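Local coordinates for protein ORF10 (Moritella marina, PDB 6RIW) that probably extends the growing acyl chain during polyunsaturated fatty acid synthesis, the present piece being its ketosynthase-chain length factor didomain, at residues A[574-580]-A[655-661]. Numbering follows the deposited sequence.
Sequences RNVAVLV and FSGPAIT
Val576 sits squarely over the Phe655 ring: its CB lies 3.6 Å from the ring centroid, 11° off the normal, a CH-pi contact with CG1 over the CD2-CE2 side and CG2 over the CD1-CE1 side of that same face. Phe655 CG lies anti to its own carbonyl carbon (chi1 -73°), which brings the ring against Val576. An alanine in place of Phe655 would probably leave Val576 CB and its methyls without their ring partner and open a gap beside Val578 CG2. Ahead of the ladder Ser656 N donates to Arg574 O, 3.1 Å away, from 30° out of the carbonyl plane. Val576 O takes only a weak bond from Gly657 N, and a water donating to both Val576 O (2.8 Å) and Gly657 O bridges the backbones. Beyond it the parallel ladder runs true: Val578 N donates to Pro658 O, Ile660 N to Val578 O and Val580 N to Ile660 O, each at 2.9 Å. On one face Leu579 CD2 lies alongside Ile660 CG1, 3.7 Å away; on the other, Val578 packs with Ala659 beneath helix 642-653. Strand 687-694 pairs with the far edge of 576-581, inside the thiolase-like core of the second ketosynthase-family domain. Mostly apolar side chains thus line both faces of a ladder whose backbone groups bond alternately to 655-661 and to strand 687-694, while water supplements the weak direct bond between Val576 and Gly657.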
loop_
_atom_site.group_PDB
_atom_site.type_symbol
_atom_site.label_atom_id
_atom_site.label_comp_id
_atom_site.label_asym_id
_atom_site.label_seq_id
_atom_site.Cartn_x
_atom_site.Cartn_y
_atom_site.Cartn_z
ATOM N N ARG A 574 7.239 -16.117 -17.601
ATOM C CA ARG A 574 7.268 -17.157 -16.589
ATOM C C ARG A 574 6.438 -16.757 -15.374
ATOM O O ARG A 574 6.057 -15.598 -15.205
ATOM C CB ARG A 574 8.710 -17.448 -16.169
ATOM C CG ARG A 574 9.586 -17.940 -17.314
ATOM C CD ARG A 574 9.214 -19.376 -17.716
ATOM N NE ARG A 574 10.177 -19.928 -18.673
ATOM C CZ ARG A 574 11.386 -20.376 -18.347
ATOM N NH1 ARG A 574 11.794 -20.345 -17.087
ATOM N NH2 ARG A 574 12.193 -20.865 -19.284
ATOM N N ASN A 575 6.157 -17.753 -14.538
ATOM C CA ASN A 575 5.395 -17.606 -13.301
ATOM C C ASN A 575 6.367 -17.046 -12.269
ATOM O O ASN A 575 7.020 -17.789 -11.544
ATOM C CB ASN A 575 4.817 -18.954 -12.874
ATOM C CG ASN A 575 3.926 -18.866 -11.629
ATOM O OD1 ASN A 575 3.691 -17.788 -11.083
ATOM N ND2 ASN A 575 3.429 -20.015 -11.179
ATOM N N VAL A 576 6.517 -15.725 -12.263
ATOM C CA VAL A 576 7.421 -15.019 -11.356
ATOM C C VAL A 576 6.606 -13.975 -10.620
ATOM O O VAL A 576 5.783 -13.279 -11.234
ATOM C CB VAL A 576 8.590 -14.358 -12.115
ATOM C CG1 VAL A 576 9.380 -13.341 -11.232
ATOM C CG2 VAL A 576 9.537 -15.424 -12.631
ATOM N N ALA A 577 6.835 -13.860 -9.309
ATOM C CA ALA A 577 6.162 -12.863 -8.478
ATOM C C ALA A 577 7.020 -11.609 -8.297
ATOM O O ALA A 577 8.252 -11.659 -8.314
ATOM C CB ALA A 577 5.812 -13.450 -7.110
ATOM N N VAL A 578 6.351 -10.470 -8.129
ATOM C CA VAL A 578 7.021 -9.190 -7.906
ATOM C C VAL A 578 6.443 -8.591 -6.627
ATOM O O VAL A 578 5.235 -8.324 -6.561
ATOM C CB VAL A 578 6.837 -8.225 -9.089
ATOM C CG1 VAL A 578 7.590 -6.916 -8.849
ATOM C CG2 VAL A 578 7.342 -8.851 -10.418
ATOM N N LEU A 579 7.279 -8.428 -5.601
ATOM C CA LEU A 579 6.857 -7.832 -4.343
ATOM C C LEU A 579 7.587 -6.510 -4.191
ATOM O O LEU A 579 8.814 -6.469 -4.315
ATOM C CB LEU A 579 7.184 -8.749 -3.154
ATOM C CG LEU A 579 6.731 -10.209 -3.261
ATOM C CD1 LEU A 579 7.172 -10.939 -2.020
ATOM C CD2 LEU A 579 5.205 -10.303 -3.408
ATOM N N VAL A 580 6.853 -5.425 -3.955
ATOM C CA VAL A 580 7.500 -4.122 -3.804
ATOM C C VAL A 580 7.299 -3.648 -2.366
ATOM O O VAL A 580 6.176 -3.332 -1.959
ATOM C CB VAL A 580 6.959 -3.096 -4.807
ATOM C CG1 VAL A 580 7.643 -1.743 -4.604
ATOM C CG2 VAL A 580 7.170 -3.600 -6.248
ATOM N N PHE A 655 5.276 -11.527 -16.815
ATOM C CA PHE A 655 5.231 -12.448 -15.683
ATOM C C PHE A 655 3.787 -12.708 -15.287
ATOM O O PHE A 655 2.931 -11.831 -15.413
ATOM C CB PHE A 655 5.981 -11.866 -14.473
ATOM C CG PHE A 655 7.485 -11.860 -14.614
ATOM C CD1 PHE A 655 8.136 -12.826 -15.370
ATOM C CD2 PHE A 655 8.245 -10.896 -13.957
ATOM C CE1 PHE A 655 9.549 -12.821 -15.475
ATOM C CE2 PHE A 655 9.638 -10.880 -14.053
ATOM C CZ PHE A 655 10.291 -11.851 -14.815
ATOM N N SER A 656 3.531 -13.906 -14.749
ATOM C CA SER A 656 2.184 -14.295 -14.351
ATOM C C SER A 656 2.008 -14.528 -12.850
ATOM O O SER A 656 0.897 -14.874 -12.423
ATOM C CB SER A 656 1.750 -15.572 -15.101
ATOM O OG SER A 656 2.593 -16.678 -14.780
ATOM N N GLY A 657 3.053 -14.373 -12.036
ATOM C CA GLY A 657 2.887 -14.499 -10.595
ATOM C C GLY A 657 2.233 -13.271 -9.995
ATOM O O GLY A 657 1.967 -12.268 -10.667
ATOM N N PRO A 658 1.928 -13.338 -8.697
ATOM C CA PRO A 658 1.349 -12.161 -8.029
ATOM C C PRO A 658 2.315 -10.979 -8.053
ATOM O O PRO A 658 3.524 -11.152 -7.916
ATOM C CB PRO A 658 1.085 -12.656 -6.600
ATOM C CG PRO A 658 2.038 -13.802 -6.404
ATOM C CD PRO A 658 2.137 -14.461 -7.770
ATOM N N ALA A 659 1.769 -9.773 -8.253
ATOM C CA ALA A 659 2.542 -8.536 -8.311
ATOM C C ALA A 659 1.872 -7.545 -7.371
ATOM O O ALA A 659 0.779 -7.046 -7.668
ATOM C CB ALA A 659 2.601 -7.975 -9.733
ATOM N N ILE A 660 2.507 -7.251 -6.240
ATOM C CA ILE A 660 1.856 -6.450 -5.209
ATOM C C ILE A 660 2.860 -5.541 -4.519
ATOM O O ILE A 660 4.072 -5.750 -4.590
ATOM C CB ILE A 660 1.170 -7.322 -4.136
ATOM C CG1 ILE A 660 2.211 -8.203 -3.424
ATOM C CG2 ILE A 660 0.001 -8.117 -4.724
ATOM C CD1 ILE A 660 1.644 -8.973 -2.221
ATOM N N THR A 661 2.340 -4.540 -3.804
ATOM C CA THR A 661 3.182 -3.872 -2.817
ATOM C C THR A 661 2.926 -4.487 -1.450
ATOM O O THR A 661 1.860 -5.053 -1.193
ATOM C CB THR A 661 2.952 -2.348 -2.770
ATOM O OG1 THR A 661 1.627 -2.067 -2.315
ATOM C CG2 THR A 661 3.174 -1.737 -4.143
HETATM O O HOH W 1 4.185 -11.042 -11.669
#